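Local coordinates for protein imidazolonepropionase (Unidentified, PDB 2Q09) that hydrolyses the ring carbon-nitrogen bond of imidazolone-5-propanoate to give N-formimidoyl-L-glutamate, the third step of histidine degradation, at residues P66-C71 against D374-N379. Sequence-based numbering, arbitrary orientation.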
ATOM      1  N   PRO A  66       4.443  -5.360 -14.663  1.00 19.42           N
ATOM      2  CA  PRO A  66       5.243  -4.560 -13.728  1.00 20.64           C
ATOM      3  C   PRO A  66       5.114  -5.272 -12.375  1.00 20.84           C
ATOM      4  O   PRO A  66       4.199  -6.093 -12.202  1.00 20.88           O
ATOM      5  CB  PRO A  66       4.508  -3.234 -13.680  1.00 19.78           C
ATOM      6  CG  PRO A  66       3.864  -3.136 -15.035  1.00 19.86           C
ATOM      7  CD  PRO A  66       3.349  -4.560 -15.235  1.00 20.48           C
ATOM      8  N   GLY A  67       6.027  -5.004 -11.443  1.00 20.43           N
ATOM      9  CA  GLY A  67       5.938  -5.642 -10.141  1.00 21.15           C
ATOM     10  C   GLY A  67       4.712  -5.086  -9.444  1.00 20.40           C
ATOM     11  O   GLY A  67       4.365  -3.925  -9.661  1.00 21.90           O
ATOM     12  N   LEU A  68       4.056  -5.876  -8.605  1.00 20.28           N
ATOM     13  CA  LEU A  68       2.861  -5.387  -7.927  1.00 20.91           C
ATOM     14  C   LEU A  68       3.242  -4.457  -6.775  1.00 21.84           C
ATOM     15  O   LEU A  68       4.333  -4.559  -6.202  1.00 20.40           O
ATOM     16  CB  LEU A  68       2.014  -6.556  -7.416  1.00 19.15           C
ATOM     17  CG  LEU A  68       1.686  -7.647  -8.449  1.00 22.05           C
ATOM     18  CD1 LEU A  68       0.722  -8.646  -7.825  1.00 19.98           C
ATOM     19  CD2 LEU A  68       1.088  -7.034  -9.717  1.00 19.49           C
ATOM     20  N   ILE A  69       2.332  -3.542  -6.462  1.00 20.49           N
ATOM     21  CA  ILE A  69       2.548  -2.572  -5.402  1.00 21.29           C
ATOM     22  C   ILE A  69       1.383  -2.562  -4.409  1.00 21.20           C
ATOM     23  O   ILE A  69       0.232  -2.399  -4.820  1.00 22.20           O
ATOM     24  CB  ILE A  69       2.701  -1.165  -6.024  1.00 20.17           C
ATOM     25  CG1 ILE A  69       3.840  -1.189  -7.053  1.00 20.36           C
ATOM     26  CG2 ILE A  69       2.968  -0.116  -4.949  1.00 19.83           C
ATOM     27  CD1 ILE A  69       3.975   0.093  -7.858  1.00 21.49           C
ATOM     28  N   ASP A  70       1.697  -2.720  -3.122  1.00 21.32           N
ATOM     29  CA  ASP A  70       0.701  -2.711  -2.037  1.00 20.98           C
ATOM     30  C   ASP A  70       0.963  -1.396  -1.302  1.00 21.46           C
ATOM     31  O   ASP A  70       1.851  -1.312  -0.451  1.00 21.62           O
ATOM     32  CB  ASP A  70       0.935  -3.908  -1.103  1.00 22.90           C
ATOM     33  CG  ASP A  70      -0.288  -4.265  -0.282  1.00 21.61           C
ATOM     34  OD1 ASP A  70      -0.203  -5.258   0.468  1.00 24.48           O
ATOM     35  OD2 ASP A  70      -1.324  -3.572  -0.386  1.00 24.60           O
ATOM     36  N   CYS A  71       0.183  -0.373  -1.633  1.00 19.34           N
ATOM     37  CA  CYS A  71       0.388   0.966  -1.093  1.00 20.23           C
ATOM     38  C   CYS A  71      -0.230   1.346   0.246  1.00 21.27           C
ATOM     39  O   CYS A  71      -0.201   2.522   0.611  1.00 21.82           O
ATOM     40  CB  CYS A  71      -0.048   1.997  -2.144  1.00 19.13           C
ATOM     41  SG  CYS A  71      -1.850   1.989  -2.535  1.00 23.40           S
ATOM     42  N   ASP A 374      11.366  -3.146 -12.416  1.00 24.63           N
ATOM     43  CA  ASP A 374      10.647  -3.949 -11.430  1.00 24.41           C
ATOM     44  C   ASP A 374       9.547  -4.643 -12.218  1.00 23.64           C
ATOM     45  O   ASP A 374       8.506  -4.045 -12.501  1.00 25.96           O
ATOM     46  CB  ASP A 374      10.034  -3.051 -10.347  1.00 24.16           C
ATOM     47  CG  ASP A 374      11.064  -2.530  -9.366  1.00 26.35           C
ATOM     48  OD1 ASP A 374      12.277  -2.669  -9.639  1.00 26.05           O
ATOM     49  OD2 ASP A 374      10.655  -1.976  -8.319  1.00 25.86           O
ATOM     50  N   PHE A 375       9.782  -5.893 -12.596  1.00 23.35           N
ATOM     51  CA  PHE A 375       8.784  -6.614 -13.368  1.00 22.80           C
ATOM     52  C   PHE A 375       8.706  -8.081 -12.990  1.00 23.38           C
ATOM     53  O   PHE A 375       9.584  -8.607 -12.286  1.00 22.68           O
ATOM     54  CB  PHE A 375       9.053  -6.446 -14.870  1.00 23.09           C
ATOM     55  CG  PHE A 375      10.412  -6.905 -15.309  1.00 24.24           C
ATOM     56  CD1 PHE A 375      10.651  -8.236 -15.632  1.00 23.97           C
ATOM     57  CD2 PHE A 375      11.457  -5.993 -15.415  1.00 23.42           C
ATOM     58  CE1 PHE A 375      11.909  -8.652 -16.071  1.00 24.15           C
ATOM     59  CE2 PHE A 375      12.718  -6.394 -15.851  1.00 24.02           C
ATOM     60  CZ  PHE A 375      12.948  -7.727 -16.176  1.00 25.08           C
ATOM     61  N   LEU A 376       7.658  -8.743 -13.469  1.00 22.00           N
ATOM     62  CA  LEU A 376       7.427 -10.139 -13.140  1.00 21.67           C
ATOM     63  C   LEU A 376       7.122 -10.997 -14.360  1.00 21.86           C
ATOM     64  O   LEU A 376       6.397 -10.571 -15.258  1.00 21.85           O
ATOM     65  CB  LEU A 376       6.231 -10.240 -12.191  1.00 22.10           C
ATOM     66  CG  LEU A 376       6.157  -9.241 -11.034  1.00 21.15           C
ATOM     67  CD1 LEU A 376       4.782  -9.305 -10.390  1.00 20.51           C
ATOM     68  CD2 LEU A 376       7.263  -9.559 -10.016  1.00 20.16           C
ATOM     69  N   VAL A 377       7.657 -12.212 -14.372  1.00 22.91           N
ATOM     70  CA  VAL A 377       7.391 -13.153 -15.453  1.00 24.82           C
ATOM     71  C   VAL A 377       6.523 -14.235 -14.826  1.00 23.18           C
ATOM     72  O   VAL A 377       6.948 -14.916 -13.888  1.00 24.40           O
ATOM     73  CB  VAL A 377       8.674 -13.797 -15.992  1.00 25.02           C
ATOM     74  CG1 VAL A 377       8.318 -14.851 -17.041  1.00 25.50           C
ATOM     75  CG2 VAL A 377       9.573 -12.734 -16.607  1.00 24.75           C
ATOM     76  N   TRP A 378       5.304 -14.387 -15.337  1.00 24.11           N
ATOM     77  CA  TRP A 378       4.369 -15.363 -14.790  1.00 23.43           C
ATOM     78  C   TRP A 378       4.240 -16.629 -15.611  1.00 25.22           C
ATOM     79  O   TRP A 378       4.644 -16.673 -16.772  1.00 26.18           O
ATOM     80  CB  TRP A 378       2.980 -14.753 -14.679  1.00 22.19           C
ATOM     81  CG  TRP A 378       2.915 -13.491 -13.891  1.00 21.23           C
ATOM     82  CD1 TRP A 378       3.108 -12.217 -14.350  1.00 21.14           C
ATOM     83  CD2 TRP A 378       2.575 -13.373 -12.508  1.00 20.90           C
ATOM     84  NE1 TRP A 378       2.902 -11.311 -13.336  1.00 19.87           N
ATOM     85  CE2 TRP A 378       2.574 -11.995 -12.193  1.00 21.28           C
ATOM     86  CE3 TRP A 378       2.274 -14.303 -11.500  1.00 21.18           C
ATOM     87  CZ2 TRP A 378       2.265 -11.520 -10.910  1.00 18.78           C
ATOM     88  CZ3 TRP A 378       1.966 -13.832 -10.221  1.00 20.61           C
ATOM     89  CH2 TRP A 378       1.967 -12.449  -9.941  1.00 20.75           C
ATOM     90  N   ASN A 379       3.661 -17.664 -15.012  1.00 25.90           N
ATOM     91  CA  ASN A 379       3.452 -18.901 -15.737  1.00 26.42           C
ATOM     92  C   ASN A 379       1.986 -18.989 -16.165  1.00 27.49           C
ATOM     93  O   ASN A 379       1.575 -19.975 -16.773  1.00 28.26           O
ATOM     94  CB  ASN A 379       3.860 -20.121 -14.898  1.00 28.53           C
ATOM     95  CG  ASN A 379       3.027 -20.282 -13.644  1.00 28.24           C
ATOM     96  OD1 ASN A 379       2.138 -19.479 -13.354  1.00 30.97           O
ATOM     97  ND2 ASN A 379       3.313 -21.333 -12.887  1.00 30.23           N
TER
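L376 packs its branched end against the backbone of P66 and G67, and this is the tight part of the contact: CD1 of L376 stands 3.7 Å from O of P66. CG of L376, anti to the carbonyl carbon (chi1 -44°), lies over G67, 3.7 Å from its CA, and CD1 also meets CG of L68 at 4.0 Å; the two leucine side chains cross at about a right angle. An alanine in place of L376 would probably leave a gap over G67 and deprive L68 of this apolar neighbour. G67 N donates to D374 O over 2.9 Å, bent at the hydrogen (148°) and arriving 51° out of the carbonyl plane. Packing is looser, though still buried, toward W378, where CD1 of L68 only grazes the ring edge at CZ2, 4.5 Å away; R329 and L395 also touch W378, and its NE1 is hydrogen-bonded to OG1 of T65. Beyond L68 the segments separate, and D70 turns to S315 and S316. At the antiparallel, non-hydrogen-bonded pair P66-F375 (CA atoms 4.1 Å apart), strand 375-378, itself paired with 395-400, joins the early end of strand 63-73, which carries the iron ligand H72 and pairs parallel with 135-141 in the amidohydrolase TIM barrel.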